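Local coordinates for protein TodX (Pseudomonas putida, PDB 3BS0) that carries toluene, and probably related aromatic hydrocarbons, across the outer membrane as a first step in their biodegradation, at residues I12-G17 / N424-Y429; A286-F289 / W293-A296; G381-F386 / R391-I396. All blocks are in the same frame, centred on the assembly; numbering follows the deposited sequence.

Interaction 1: I12-G17 / N424-Y429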
loop_
_atom_site.group_PDB
_atom_site.type_symbol
_atom_site.label_atom_id
_atom_site.label_comp_id
_atom_site.label_asym_id
_atom_site.label_seq_id
_atom_site.Cartn_x
_atom_site.Cartn_y
_atom_site.Cartn_z
ATOM N N ILE A 12 10.128 0.780 13.690
ATOM C CA ILE A 12 10.272 2.038 14.411
ATOM C C ILE A 12 9.665 3.237 13.674
ATOM O O ILE A 12 9.062 4.120 14.292
ATOM C CB ILE A 12 11.762 2.362 14.753
ATOM C CG1 ILE A 12 11.937 3.878 14.899
ATOM C CG2 ILE A 12 12.695 1.803 13.693
ATOM C CD1 ILE A 12 12.969 4.285 15.941
ATOM N N SER A 13 9.832 3.260 12.357
ATOM C CA SER A 13 9.310 4.337 11.537
ATOM C C SER A 13 7.784 4.344 11.544
ATOM O O SER A 13 7.159 5.393 11.385
ATOM C CB SER A 13 9.823 4.185 10.104
ATOM O OG SER A 13 9.457 5.292 9.297
ATOM N N ARG A 14 7.188 3.171 11.737
ATOM C CA ARG A 14 5.744 3.042 11.739
ATOM C C ARG A 14 5.155 3.193 13.120
ATOM O O ARG A 14 3.982 3.529 13.273
ATOM C CB ARG A 14 5.324 1.697 11.176
ATOM C CG ARG A 14 3.822 1.528 11.178
ATOM C CD ARG A 14 3.383 0.440 10.235
ATOM N NE ARG A 14 4.279 0.333 9.091
ATOM C CZ ARG A 14 3.933 -0.190 7.921
ATOM N NH1 ARG A 14 2.700 -0.647 7.737
ATOM N NH2 ARG A 14 4.823 -0.264 6.941
ATOM N N ALA A 15 5.957 2.919 14.132
ATOM C CA ALA A 15 5.487 3.059 15.494
ATOM C C ALA A 15 5.532 4.555 15.827
ATOM O O ALA A 15 4.902 5.024 16.777
ATOM C CB ALA A 15 6.384 2.270 16.428
ATOM N N MET A 16 6.274 5.299 15.014
ATOM C CA MET A 16 6.423 6.723 15.212
ATOM C C MET A 16 5.680 7.533 14.167
ATOM O O MET A 16 6.235 8.453 13.557
ATOM C CB MET A 16 7.908 7.098 15.228
ATOM C CG MET A 16 8.611 6.758 16.546
ATOM S SD MET A 16 10.350 7.112 16.451
ATOM C CE MET A 16 10.948 6.153 17.674
ATOM N N GLY A 17 4.412 7.169 13.975
ATOM C CA GLY A 17 3.533 7.862 13.049
ATOM C C GLY A 17 3.930 8.011 11.597
ATOM O O GLY A 17 3.360 8.835 10.891
ATOM N N ASN A 424 -2.468 -2.030 12.159
ATOM C CA ASN A 424 -1.198 -2.420 11.556
ATOM C C ASN A 424 -0.106 -2.883 12.510
ATOM O O ASN A 424 0.352 -2.126 13.358
ATOM C CB ASN A 424 -0.658 -1.278 10.712
ATOM C CG ASN A 424 -0.892 -1.500 9.248
ATOM O OD1 ASN A 424 -2.033 -1.708 8.813
ATOM N ND2 ASN A 424 0.189 -1.469 8.465
ATOM N N ALA A 425 0.327 -4.127 12.347
ATOM C CA ALA A 425 1.380 -4.670 13.183
ATOM C C ALA A 425 2.618 -4.938 12.345
ATOM O O ALA A 425 2.535 -5.556 11.280
ATOM C CB ALA A 425 0.911 -5.949 13.832
ATOM N N VAL A 426 3.766 -4.449 12.803
ATOM C CA VAL A 426 5.031 -4.673 12.103
ATOM C C VAL A 426 5.932 -5.186 13.200
ATOM O O VAL A 426 5.851 -4.709 14.335
ATOM C CB VAL A 426 5.692 -3.372 11.560
ATOM C CG1 VAL A 426 6.855 -3.736 10.645
ATOM C CG2 VAL A 426 4.681 -2.518 10.827
ATOM N N VAL A 427 6.777 -6.155 12.882
ATOM C CA VAL A 427 7.682 -6.679 13.889
ATOM C C VAL A 427 8.970 -7.084 13.231
ATOM O O VAL A 427 8.967 -7.619 12.133
ATOM C CB VAL A 427 7.101 -7.908 14.614
ATOM C CG1 VAL A 427 8.035 -8.331 15.752
ATOM C CG2 VAL A 427 5.725 -7.586 15.151
ATOM N N SER A 428 10.083 -6.813 13.891
ATOM C CA SER A 428 11.345 -7.205 13.302
ATOM C C SER A 428 12.445 -7.455 14.317
ATOM O O SER A 428 12.508 -6.831 15.381
ATOM C CB SER A 428 11.804 -6.168 12.251
ATOM O OG SER A 428 11.872 -4.858 12.781
ATOM N N TYR A 429 13.294 -8.407 13.976
ATOM C CA TYR A 429 14.420 -8.750 14.812
ATOM C C TYR A 429 15.571 -8.132 14.061
ATOM O O TYR A 429 15.620 -8.206 12.836
ATOM C CB TYR A 429 14.585 -10.264 14.900
ATOM C CG TYR A 429 15.867 -10.668 15.568
ATOM C CD1 TYR A 429 16.094 -10.382 16.909
ATOM C CD2 TYR A 429 16.881 -11.293 14.840
ATOM C CE1 TYR A 429 17.296 -10.702 17.509
ATOM C CE2 TYR A 429 18.095 -11.621 15.430
ATOM C CZ TYR A 429 18.298 -11.322 16.764
ATOM O OH TYR A 429 19.512 -11.624 17.345
#
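Arg14 and Val426 mark the nearest passage of the two backbones, 7.8 Å from CA to CA, which is too far for main-chain bonding; side chains make the whole contact. Residues 12-15 form a short, weakly bonded helix that runs into a turn, whereas 424-429 is extended strand. The CB of Arg14 points at the strand, and those of Asn424 and Val426 point back at it. With its CG anti to the backbone N (chi1 179°), Arg14 reaches straight out from the helix, then bends at chi3 (-31°) and lays its guanidinium group against the strand. Val426 presents its CG2 methyl, 3.3 Å from Arg14 CD and 3.4 Å from Arg14 NE, over one face of the guanidinium. The edge of the same group meets the amide of Asn424, the two planes being nearly coplanar, 15° apart. Arg14 NH1 lies 2.7 Å from the atom modelled as Asn424 ND2; this amide is probably turned over, and with it turned back the pair may be a hydrogen bond. Glu7 and Asp51 add long, weak ion pairs to the buried guanidinium. In the FadL family the N-terminal segment plugs the barrel, and this contact fits that plan: helix 11-15 sits inside the wall, Arg14 reaches strand 417-433, which runs between strands 390-405 and 44-60, and Ala15 packs on Arg351 of strand 348-356.

Interaction 2: A286-F289 / W293-A296; sequences AHQF and WVVA
Phe289 and Trp293 meet where strand 280-288 turns back into strand 293-302. Phe289 CB lies 3.9 Å from Trp293 CE3, and CG, anti to the carbonyl carbon (chi1 -59°), carries the ring over to the indole and Val295. Phe289 CG is 3.8 Å from both Trp293 CE3 and Trp293 CZ3, and Phe289 CD1 comes to 3.5 Å from Trp293 CE3. The two six-membered rings meet obliquely, planes 31° apart and centroids 4.7 Å apart. Farther out, CE1 and CZ reach the Val295 side chain at the phenyl edge, although the modelled closeness of CE1 to Val295 CG2 is doubtful. The His287 imidazole points an edge at the phenyl face opposite the indole. Behind these rings the hairpin is antiparallel: His287 N to Val295 O and Val295 N to His287 O both measure 2.7 Å. A weak bond from Phe289 N to Trp293 O lies at the turn end of the pair. On the opposite face of the sheet from His287 and Val295, Gln288 packs its CG and NE2 beside Val294 CG2, and Ala286 pairs with Ala296. Strand 233-240 flanks the 280-288 edge and strand 333-343 the other, while Tyr23 of the N-terminal segment touches Ala286 and Ala296.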
loop_
_atom_site.group_PDB
_atom_site.type_symbol
_atom_site.label_atom_id
_atom_site.label_comp_id
_atom_site.label_asym_id
_atom_site.label_seq_id
_atom_site.Cartn_x
_atom_site.Cartn_y
_atom_site.Cartn_z
ATOM N N ALA A 286 14.069 15.901 13.670
ATOM C CA ALA A 286 14.020 15.121 14.901
ATOM C C ALA A 286 14.783 15.893 15.981
ATOM O O ALA A 286 15.779 16.555 15.688
ATOM C CB ALA A 286 14.658 13.754 14.676
ATOM N N HIS A 287 14.310 15.820 17.221
ATOM C CA HIS A 287 14.962 16.520 18.321
ATOM C C HIS A 287 14.919 15.763 19.645
ATOM O O HIS A 287 13.899 15.181 20.017
ATOM C CB HIS A 287 14.339 17.909 18.511
ATOM C CG HIS A 287 14.840 18.635 19.725
ATOM N ND1 HIS A 287 14.156 18.649 20.923
ATOM C CD2 HIS A 287 15.985 19.326 19.940
ATOM C CE1 HIS A 287 14.859 19.315 21.822
ATOM N NE2 HIS A 287 15.973 19.735 21.251
ATOM N N GLN A 288 16.043 15.781 20.357
ATOM C CA GLN A 288 16.154 15.117 21.651
ATOM C C GLN A 288 16.141 16.174 22.756
ATOM O O GLN A 288 16.914 17.130 22.719
ATOM C CB GLN A 288 17.449 14.298 21.704
ATOM C CG GLN A 288 17.667 13.528 22.999
ATOM C CD GLN A 288 18.821 12.548 22.902
ATOM O OE1 GLN A 288 19.918 12.906 22.478
ATOM N NE2 GLN A 288 18.576 11.302 23.298
ATOM N N PHE A 289 15.248 16.010 23.726
ATOM C CA PHE A 289 15.136 16.963 24.826
ATOM C C PHE A 289 16.074 16.620 25.980
ATOM O O PHE A 289 17.056 17.322 26.237
ATOM C CB PHE A 289 13.698 17.007 25.354
ATOM C CG PHE A 289 12.679 17.393 24.323
ATOM C CD1 PHE A 289 12.267 16.484 23.362
ATOM C CD2 PHE A 289 12.129 18.673 24.314
ATOM C CE1 PHE A 289 11.321 16.843 22.404
ATOM C CE2 PHE A 289 11.184 19.043 23.360
ATOM C CZ PHE A 289 10.779 18.125 22.402
ATOM N N TRP A 293 14.633 10.677 25.701
ATOM C CA TRP A 293 13.403 11.032 25.018
ATOM C C TRP A 293 13.713 11.811 23.740
ATOM O O TRP A 293 14.460 12.792 23.769
ATOM C CB TRP A 293 12.539 11.877 25.952
ATOM C CG TRP A 293 11.150 12.058 25.471
ATOM C CD1 TRP A 293 10.326 11.092 24.981
ATOM C CD2 TRP A 293 10.393 13.273 25.466
ATOM N NE1 TRP A 293 9.100 11.625 24.668
ATOM C CE2 TRP A 293 9.111 12.963 24.958
ATOM C CE3 TRP A 293 10.670 14.593 25.843
ATOM C CZ2 TRP A 293 8.105 13.926 24.813
ATOM C CZ3 TRP A 293 9.666 15.552 25.699
ATOM C CH2 TRP A 293 8.398 15.209 25.189
ATOM N N VAL A 294 13.145 11.368 22.619
ATOM C CA VAL A 294 13.364 12.033 21.335
ATOM C C VAL A 294 12.019 12.256 20.665
ATOM O O VAL A 294 11.112 11.428 20.794
ATOM C CB VAL A 294 14.236 11.180 20.368
ATOM C CG1 VAL A 294 14.598 12.001 19.139
ATOM C CG2 VAL A 294 15.487 10.674 21.076
ATOM N N VAL A 295 11.891 13.365 19.944
ATOM C CA VAL A 295 10.645 13.676 19.249
ATOM C C VAL A 295 10.895 14.022 17.781
ATOM O O VAL A 295 11.845 14.723 17.450
ATOM C CB VAL A 295 9.903 14.840 19.943
ATOM C CG1 VAL A 295 8.618 15.186 19.186
ATOM C CG2 VAL A 295 9.574 14.447 21.369
ATOM N N ALA A 296 10.035 13.511 16.906
ATOM C CA ALA A 296 10.169 13.756 15.478
ATOM C C ALA A 296 8.878 14.273 14.838
ATOM O O ALA A 296 7.776 13.857 15.213
ATOM C CB ALA A 296 10.621 12.472 14.770
#

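Interaction 3: G381-F386 / R391-I396; sequences GGEYDF and RINLAI
Gly382 O accepts the N-H of Leu394 at 2.7 Å, a fairly straight bond (161°), and the CA of Asn393 adds a C-H...O contact to the same oxygen. The return bond, Gly382 N to Leu394 O, is longer at 3.1 Å, and its donor stands above the carbonyl plane. Two residues on, Tyr384 and Ile392 form the next hydrogen-bonded pair of this antiparallel hairpin, again bonded both ways. Glu383, Asp385, Arg391 and Asn393 share one face of the ribbon. Arg391 sets its CG anti to the carbonyl carbon (chi1 -47°), which lays the extended chain alongside Asp385, with Asp385 CB 3.6 Å from Arg391 CG, and takes it obliquely across the end of Glu383. Glu383 OE2 packs against Arg391 CD at 3.2 Å, and its long salt bridge is to Arg391 NH1 at 3.9 Å; the carboxylate oxygen stands off the guanidinium plane, so the pairing is one of charge, not of a directed bond. A leucine in place of Arg391 would probably leave Glu383 OE2 without this opposite charge and the flank of Asp385 without the arginine chain beside it. Glu383 OE2 and Asn393 OD1 are both acceptors, 3.3 Å apart; Arg351 of strand 348-356 reaches both residues, with a weak hydrogen bond to Asn393 OD1 and a long, weak ion pair to Glu383 OE1. Tyr384, Ile392 and Leu394 point to the other face. The chemistry is thus two-sided, as expected of an outer-membrane barrel wall: charged and amide groups loosely balanced toward the interior, and largely apolar groups outward, probably toward lipid.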
loop_
_atom_site.group_PDB
_atom_site.type_symbol
_atom_site.label_atom_id
_atom_site.label_comp_id
_atom_site.label_asym_id
_atom_site.label_seq_id
_atom_site.Cartn_x
_atom_site.Cartn_y
_atom_site.Cartn_z
ATOM N N GLY A 381 4.777 2.077 19.488
ATOM C CA GLY A 381 5.922 1.238 19.213
ATOM C C GLY A 381 6.795 0.981 20.422
ATOM O O GLY A 381 6.818 1.759 21.372
ATOM N N GLY A 382 7.520 -0.127 20.371
ATOM C CA GLY A 382 8.401 -0.486 21.455
ATOM C C GLY A 382 9.620 -1.221 20.945
ATOM O O GLY A 382 9.559 -1.907 19.923
ATOM N N GLU A 383 10.731 -1.054 21.655
ATOM C CA GLU A 383 11.983 -1.709 21.309
ATOM C C GLU A 383 12.550 -2.373 22.548
ATOM O O GLU A 383 12.556 -1.794 23.629
ATOM C CB GLU A 383 13.009 -0.709 20.761
ATOM C CG GLU A 383 14.387 -1.324 20.531
ATOM C CD GLU A 383 15.385 -0.359 19.907
ATOM O OE1 GLU A 383 15.638 0.713 20.496
ATOM O OE2 GLU A 383 15.927 -0.667 18.825
ATOM N N TYR A 384 13.002 -3.604 22.381
ATOM C CA TYR A 384 13.607 -4.349 23.467
ATOM C C TYR A 384 14.794 -5.050 22.830
ATOM O O TYR A 384 14.646 -5.785 21.858
ATOM C CB TYR A 384 12.621 -5.375 24.051
ATOM C CG TYR A 384 13.063 -5.997 25.370
ATOM C CD1 TYR A 384 12.148 -6.665 26.187
ATOM C CD2 TYR A 384 14.384 -5.890 25.815
ATOM C CE1 TYR A 384 12.537 -7.203 27.419
ATOM C CE2 TYR A 384 14.782 -6.425 27.040
ATOM C CZ TYR A 384 13.855 -7.078 27.840
ATOM O OH TYR A 384 14.245 -7.586 29.065
ATOM N N ASP A 385 15.981 -4.797 23.352
ATOM C CA ASP A 385 17.160 -5.437 22.805
ATOM C C ASP A 385 17.889 -6.224 23.879
ATOM O O ASP A 385 18.285 -5.676 24.906
ATOM C CB ASP A 385 18.075 -4.395 22.161
ATOM C CG ASP A 385 18.088 -3.090 22.909
ATOM O OD1 ASP A 385 18.319 -2.047 22.260
ATOM O OD2 ASP A 385 17.873 -3.110 24.137
ATOM N N PHE A 386 18.043 -7.520 23.631
ATOM C CA PHE A 386 18.704 -8.418 24.566
ATOM C C PHE A 386 20.183 -8.080 24.760
ATOM O O PHE A 386 20.688 -8.145 25.875
ATOM C CB PHE A 386 18.543 -9.866 24.091
ATOM C CG PHE A 386 17.110 -10.258 23.804
ATOM C CD1 PHE A 386 16.675 -10.445 22.495
ATOM C CD2 PHE A 386 16.196 -10.440 24.844
ATOM C CE1 PHE A 386 15.357 -10.808 22.219
ATOM C CE2 PHE A 386 14.868 -10.806 24.577
ATOM C CZ PHE A 386 14.451 -10.989 23.258
ATOM N N ARG A 391 18.142 -6.587 18.667
ATOM C CA ARG A 391 16.973 -5.752 18.941
ATOM C C ARG A 391 15.655 -6.296 18.365
ATOM O O ARG A 391 15.624 -6.880 17.278
ATOM C CB ARG A 391 17.169 -4.343 18.355
ATOM C CG ARG A 391 18.486 -3.654 18.622
ATOM C CD ARG A 391 18.497 -2.350 17.833
ATOM N NE ARG A 391 19.662 -1.490 18.064
ATOM C CZ ARG A 391 19.857 -0.326 17.442
ATOM N NH1 ARG A 391 18.973 0.118 16.554
ATOM N NH2 ARG A 391 20.928 0.404 17.710
ATOM N N ILE A 392 14.571 -6.075 19.099
ATOM C CA ILE A 392 13.242 -6.468 18.665
ATOM C C ILE A 392 12.429 -5.190 18.707
ATOM O O ILE A 392 12.363 -4.541 19.751
ATOM C CB ILE A 392 12.580 -7.480 19.615
ATOM C CG1 ILE A 392 13.418 -8.755 19.685
ATOM C CG2 ILE A 392 11.162 -7.801 19.137
ATOM C CD1 ILE A 392 12.896 -9.752 20.717
ATOM N N ASN A 393 11.830 -4.830 17.574
ATOM C CA ASN A 393 11.009 -3.625 17.468
ATOM C C ASN A 393 9.561 -4.015 17.183
ATOM O O ASN A 393 9.299 -4.909 16.381
ATOM C CB ASN A 393 11.486 -2.729 16.319
ATOM C CG ASN A 393 12.939 -2.343 16.434
ATOM O OD1 ASN A 393 13.284 -1.299 16.982
ATOM N ND2 ASN A 393 13.802 -3.185 15.903
ATOM N N LEU A 394 8.626 -3.344 17.844
ATOM C CA LEU A 394 7.212 -3.599 17.627
ATOM C C LEU A 394 6.568 -2.281 17.229
ATOM O O LEU A 394 7.076 -1.206 17.546
ATOM C CB LEU A 394 6.533 -4.120 18.902
ATOM C CG LEU A 394 7.014 -5.424 19.537
ATOM C CD1 LEU A 394 8.266 -5.177 20.368
ATOM C CD2 LEU A 394 5.905 -5.984 20.406
ATOM N N ALA A 395 5.454 -2.365 16.518
ATOM C CA ALA A 395 4.724 -1.177 16.107
ATOM C C ALA A 395 3.289 -1.596 15.864
ATOM O O ALA A 395 3.025 -2.730 15.474
ATOM C CB ALA A 395 5.331 -0.597 14.844
ATOM N N ILE A 396 2.357 -0.688 16.129
ATOM C CA ILE A 396 0.931 -0.957 15.923
ATOM C C ILE A 396 0.306 0.356 15.502
ATOM O O ILE A 396 0.222 1.289 16.302
ATOM C CB ILE A 396 0.220 -1.459 17.209
ATOM C CG1 ILE A 396 0.936 -2.684 17.795
ATOM C CG2 ILE A 396 -1.182 -1.891 16.877
ATOM C CD1 ILE A 396 2.259 -2.386 18.548
#

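Overall arrangement
Interactions 2 and 3 are two hairpins of the barrel wall, with strands 333-343 and 348-356 between them; one closes before the other opens along the chain, and both are nested inside the long loop closed by interaction 1. Their centres lie 18 Å apart, without touching. Interaction 1 is 8 Å from interaction 3, centre to centre, and joins it directly: strands 390-405 and 417-433 are neighbours, probably bonded through Ser428 O to Asn393 N (3.0 Å), and Ala15 packs on Gly381 and Ala395. Interaction 2 stays about 6 Å from interaction 1 at the nearest atoms. The N-terminal helix thus lies against the last strands of the barrel, consistent with the plugged barrel of the FadL family.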